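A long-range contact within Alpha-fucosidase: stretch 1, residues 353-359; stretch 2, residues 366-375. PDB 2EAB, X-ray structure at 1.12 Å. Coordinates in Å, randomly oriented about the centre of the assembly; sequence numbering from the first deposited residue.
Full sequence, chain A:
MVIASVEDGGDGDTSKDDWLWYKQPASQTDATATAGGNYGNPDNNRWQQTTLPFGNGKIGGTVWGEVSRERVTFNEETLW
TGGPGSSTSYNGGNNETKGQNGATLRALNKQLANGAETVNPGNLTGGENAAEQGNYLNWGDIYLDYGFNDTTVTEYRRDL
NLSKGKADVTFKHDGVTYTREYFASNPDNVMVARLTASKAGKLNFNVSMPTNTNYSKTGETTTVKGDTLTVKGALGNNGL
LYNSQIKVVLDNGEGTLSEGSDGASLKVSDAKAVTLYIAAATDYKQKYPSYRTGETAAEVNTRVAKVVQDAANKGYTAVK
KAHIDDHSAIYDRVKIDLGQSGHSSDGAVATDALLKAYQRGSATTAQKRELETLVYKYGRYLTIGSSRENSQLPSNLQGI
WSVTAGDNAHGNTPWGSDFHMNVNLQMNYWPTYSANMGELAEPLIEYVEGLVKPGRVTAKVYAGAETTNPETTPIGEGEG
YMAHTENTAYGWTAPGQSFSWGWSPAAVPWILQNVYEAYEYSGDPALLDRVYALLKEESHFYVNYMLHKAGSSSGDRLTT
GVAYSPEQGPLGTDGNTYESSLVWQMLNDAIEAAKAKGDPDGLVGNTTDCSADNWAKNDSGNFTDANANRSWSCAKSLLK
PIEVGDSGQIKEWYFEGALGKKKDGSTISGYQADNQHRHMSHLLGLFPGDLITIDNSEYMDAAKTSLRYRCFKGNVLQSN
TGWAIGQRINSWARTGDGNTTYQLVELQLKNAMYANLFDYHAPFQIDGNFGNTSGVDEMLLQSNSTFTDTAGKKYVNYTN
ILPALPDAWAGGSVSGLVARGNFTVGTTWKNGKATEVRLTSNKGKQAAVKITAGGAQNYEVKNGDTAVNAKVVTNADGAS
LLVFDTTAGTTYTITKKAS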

# COMPACT_ATOMS: atom_id res chain seq x y z
N ALA A 353 -16.14 12.38 -17.77
CA ALA A 353 -16.22 13.75 -18.28
C ALA A 353 -15.42 14.72 -17.40
O ALA A 353 -14.75 15.63 -17.91
CB ALA A 353 -17.67 14.20 -18.38
N LEU A 354 -15.50 14.50 -16.09
CA LEU A 354 -14.76 15.30 -15.11
C LEU A 354 -13.26 15.18 -15.31
O LEU A 354 -12.54 16.17 -15.33
CB LEU A 354 -15.15 14.90 -13.69
CG LEU A 354 -14.48 15.62 -12.52
CD1 LEU A 354 -14.89 17.08 -12.47
CD2 LEU A 354 -14.83 14.92 -11.22
N LEU A 355 -12.78 13.94 -15.46
CA LEU A 355 -11.37 13.70 -15.72
C LEU A 355 -10.91 14.39 -17.00
O LEU A 355 -9.86 15.03 -17.03
CB LEU A 355 -11.08 12.20 -15.76
CG LEU A 355 -9.65 11.78 -16.12
CD1 LEU A 355 -8.64 12.25 -15.07
CD2 LEU A 355 -9.57 10.27 -16.31
N LYS A 356 -11.71 14.26 -18.06
CA LYS A 356 -11.39 14.86 -19.35
C LYS A 356 -11.28 16.39 -19.24
O LYS A 356 -10.35 16.98 -19.79
CB LYS A 356 -12.43 14.46 -20.40
CG LYS A 356 -11.99 14.72 -21.83
CD LYS A 356 -12.94 14.06 -22.82
CE LYS A 356 -12.46 14.22 -24.25
NZ LYS A 356 -13.36 13.51 -25.20
N ALA A 357 -12.23 17.01 -18.54
CA ALA A 357 -12.21 18.46 -18.33
C ALA A 357 -10.98 18.89 -17.53
O ALA A 357 -10.35 19.90 -17.85
CB ALA A 357 -13.49 18.91 -17.64
N TYR A 358 -10.63 18.11 -16.51
CA TYR A 358 -9.44 18.37 -15.71
C TYR A 358 -8.19 18.32 -16.59
O TYR A 358 -7.33 19.20 -16.51
CB TYR A 358 -9.35 17.36 -14.57
CG TYR A 358 -8.44 17.73 -13.42
CD1 TYR A 358 -8.96 18.28 -12.25
CD2 TYR A 358 -7.06 17.51 -13.49
CE1 TYR A 358 -8.13 18.60 -11.18
CE2 TYR A 358 -6.23 17.83 -12.43
CZ TYR A 358 -6.76 18.38 -11.28
OH TYR A 358 -5.93 18.69 -10.24
N GLN A 359 -8.11 17.30 -17.45
CA GLN A 359 -6.98 17.13 -18.36
C GLN A 359 -6.87 18.26 -19.38
O GLN A 359 -5.77 18.69 -19.72
CB GLN A 359 -7.08 15.78 -19.10
CG GLN A 359 -6.83 14.57 -18.21
CD GLN A 359 -7.19 13.25 -18.86
OE1 GLN A 359 -8.14 13.16 -19.65
NE2 GLN A 359 -6.45 12.20 -18.52
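Stretch 2, residues 366-375: AQKRELETLV

The most unusual feature of this contact is a tyrosine that does two jobs at once: the ring of Tyr-358 carries a leucine methyl over one face, while its hydroxyl reaches past that leucine to a buried carboxylate. Tyr-358 OH donates a hydrogen bond to Glu-372 OE2 at 2.7 Å, the single hydrogen bond between the two stretches, and everything else across the contact is packing.

Stretch 2 is helical throughout, as is stretch 1, and both helices extend beyond the residues considered here. The i to i+4 ladder of stretch 2 is regular, from Glu-370 N to Ala-366 O at 2.9 Å through to Val-375 N to Leu-371 O, also 2.9 Å. The two axes approach to 9.9 Å and cross at -116°, so the second helix runs steeply across the first, partly against its direction. The contact buries 447 Å², counting both sides, and the CA atoms come nearest at two places, Leu-354 CA to Gln-367 CA at 6.9 Å and Tyr-358 CA to Lys-368 CA at 6.4 Å.

Those two residues of stretch 1, one helical turn apart, carry most of its buried area. Leu-354 is the knob. Its CA-to-CB bond points sideways, but with chi1 t and chi2 p the end of the side chain comes nearer and settles among Gln-367, Glu-370, Leu-371 and Leu-374. Leu-354 CD1 lies 3.4 Å from Gln-367 O and 3.6 Å from Gln-367 CB, close packing against backbone and side chain alike. Leu-354 CD2 faces the other walls of the hole, 3.7 Å from Glu-370 CG, 3.9 Å from Leu-371 CB and 4.2 Å from Leu-374 CD1. Glu-370 thus serves the apolar hole with its aliphatic portion, while its OE1 is satisfied elsewhere in the structure.

Leu-371 is the answering residue of stretch 2, directed toward stretch 1 and covered more than any of its neighbours there. Its CD2 methyl sits over the Tyr-358 ring, 3.9 Å from the centroid and 30° off the ring normal, a CH-pi contact whose closest atom pair is Leu-371 CD2 to Tyr-358 CG at 3.5 Å. The same methyl also touches Leu-355, with Leu-371 CD2 to Leu-355 CD1 at 3.9 Å, so one branch of the leucine serves two partners.

At the ring edge, Tyr-358 CE1 packs 3.7 Å from Lys-368 CA and 3.8 Å from Lys-368 CG; the lysine lends backbone and aliphatic chain to the contact. Glu-372 also lies near the ring plane. Its CA-to-CB bond points sideways, yet its end comes nearer, and its other oxygen is held within stretch 2 by a salt bridge, Arg-369 NH1 to Glu-372 OE1 at 3.0 Å, whose hydrogen bond is weak. The rule to read here is economical: a leucine knob and a tyrosine one turn later, met by one leucine between them and a carboxylate for the hydroxyl.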

# COMPACT_ATOMS: atom_id res chain seq x y z
N ALA A 366 -14.66 24.25 -8.62
CA ALA A 366 -15.46 23.24 -7.92
C ALA A 366 -15.22 21.84 -8.49
O ALA A 366 -15.13 20.86 -7.74
CB ALA A 366 -16.94 23.59 -7.97
N GLN A 367 -15.10 21.75 -9.81
CA GLN A 367 -14.84 20.49 -10.49
C GLN A 367 -13.43 19.96 -10.24
O GLN A 367 -13.24 18.75 -10.05
CB GLN A 367 -15.11 20.62 -11.99
CG GLN A 367 -16.59 20.68 -12.32
CD GLN A 367 -16.87 21.09 -13.75
OE1 GLN A 367 -15.99 21.57 -14.46
NE2 GLN A 367 -18.12 20.91 -14.18
N LYS A 368 -12.44 20.85 -10.22
CA LYS A 368 -11.08 20.46 -9.84
C LYS A 368 -11.07 19.89 -8.42
O LYS A 368 -10.47 18.85 -8.17
CB LYS A 368 -10.10 21.62 -9.95
CG LYS A 368 -9.75 22.02 -11.38
CD LYS A 368 -8.58 22.99 -11.42
CE LYS A 368 -7.25 22.30 -11.13
NZ LYS A 368 -6.13 23.27 -10.99
N ARG A 369 -11.75 20.57 -7.50
CA ARG A 369 -11.84 20.08 -6.13
C ARG A 369 -12.60 18.76 -6.05
O ARG A 369 -12.27 17.90 -5.23
CB ARG A 369 -12.46 21.13 -5.20
CG ARG A 369 -11.71 22.47 -5.17
CD ARG A 369 -10.23 22.36 -4.80
NE ARG A 369 -9.53 23.62 -5.07
CZ ARG A 369 -8.68 23.83 -6.07
NH1 ARG A 369 -8.34 22.86 -6.91
NH2 ARG A 369 -8.12 25.03 -6.22
N GLU A 370 -13.61 18.58 -6.91
CA GLU A 370 -14.31 17.29 -6.98
C GLU A 370 -13.37 16.15 -7.36
O GLU A 370 -13.35 15.13 -6.68
CB GLU A 370 -15.52 17.34 -7.93
CG GLU A 370 -16.24 15.98 -8.00
CD GLU A 370 -17.50 15.99 -8.85
OE1 GLU A 370 -17.90 17.07 -9.34
OE2 GLU A 370 -18.09 14.91 -9.03
N LEU A 371 -12.60 16.32 -8.43
CA LEU A 371 -11.69 15.25 -8.85
C LEU A 371 -10.61 14.98 -7.81
O LEU A 371 -10.31 13.82 -7.50
CB LEU A 371 -11.08 15.52 -10.23
CG LEU A 371 -10.33 14.33 -10.84
CD1 LEU A 371 -11.24 13.13 -11.05
CD2 LEU A 371 -9.64 14.70 -12.14
N GLU A 372 -10.04 16.04 -7.26
CA GLU A 372 -8.98 15.91 -6.25
C GLU A 372 -9.48 15.18 -5.00
O GLU A 372 -8.82 14.26 -4.50
CB GLU A 372 -8.39 17.28 -5.92
CG GLU A 372 -7.61 17.87 -7.10
CD GLU A 372 -7.50 19.38 -7.09
OE1 GLU A 372 -7.82 20.02 -6.05
OE2 GLU A 372 -7.09 19.94 -8.13
N THR A 373 -10.65 15.58 -4.50
CA THR A 373 -11.20 14.92 -3.32
C THR A 373 -11.72 13.51 -3.61
O THR A 373 -11.65 12.64 -2.74
CB THR A 373 -12.27 15.77 -2.59
OG1 THR A 373 -13.35 16.06 -3.47
CG2 THR A 373 -11.67 17.06 -2.05
N LEU A 374 -12.23 13.28 -4.81
CA LEU A 374 -12.65 11.93 -5.19
C LEU A 374 -11.47 10.96 -5.23
O LEU A 374 -11.57 9.86 -4.70
CB LEU A 374 -13.38 11.91 -6.53
CG LEU A 374 -14.86 12.29 -6.57
CD1 LEU A 374 -15.36 12.27 -8.01
CD2 LEU A 374 -15.71 11.38 -5.68
N VAL A 375 -10.38 11.38 -5.86
CA VAL A 375 -9.18 10.53 -5.92
C VAL A 375 -8.66 10.27 -4.50
O VAL A 375 -8.32 9.13 -4.16
CB VAL A 375 -8.09 11.13 -6.83
CG1 VAL A 375 -6.79 10.34 -6.72
CG2 VAL A 375 -8.59 11.16 -8.28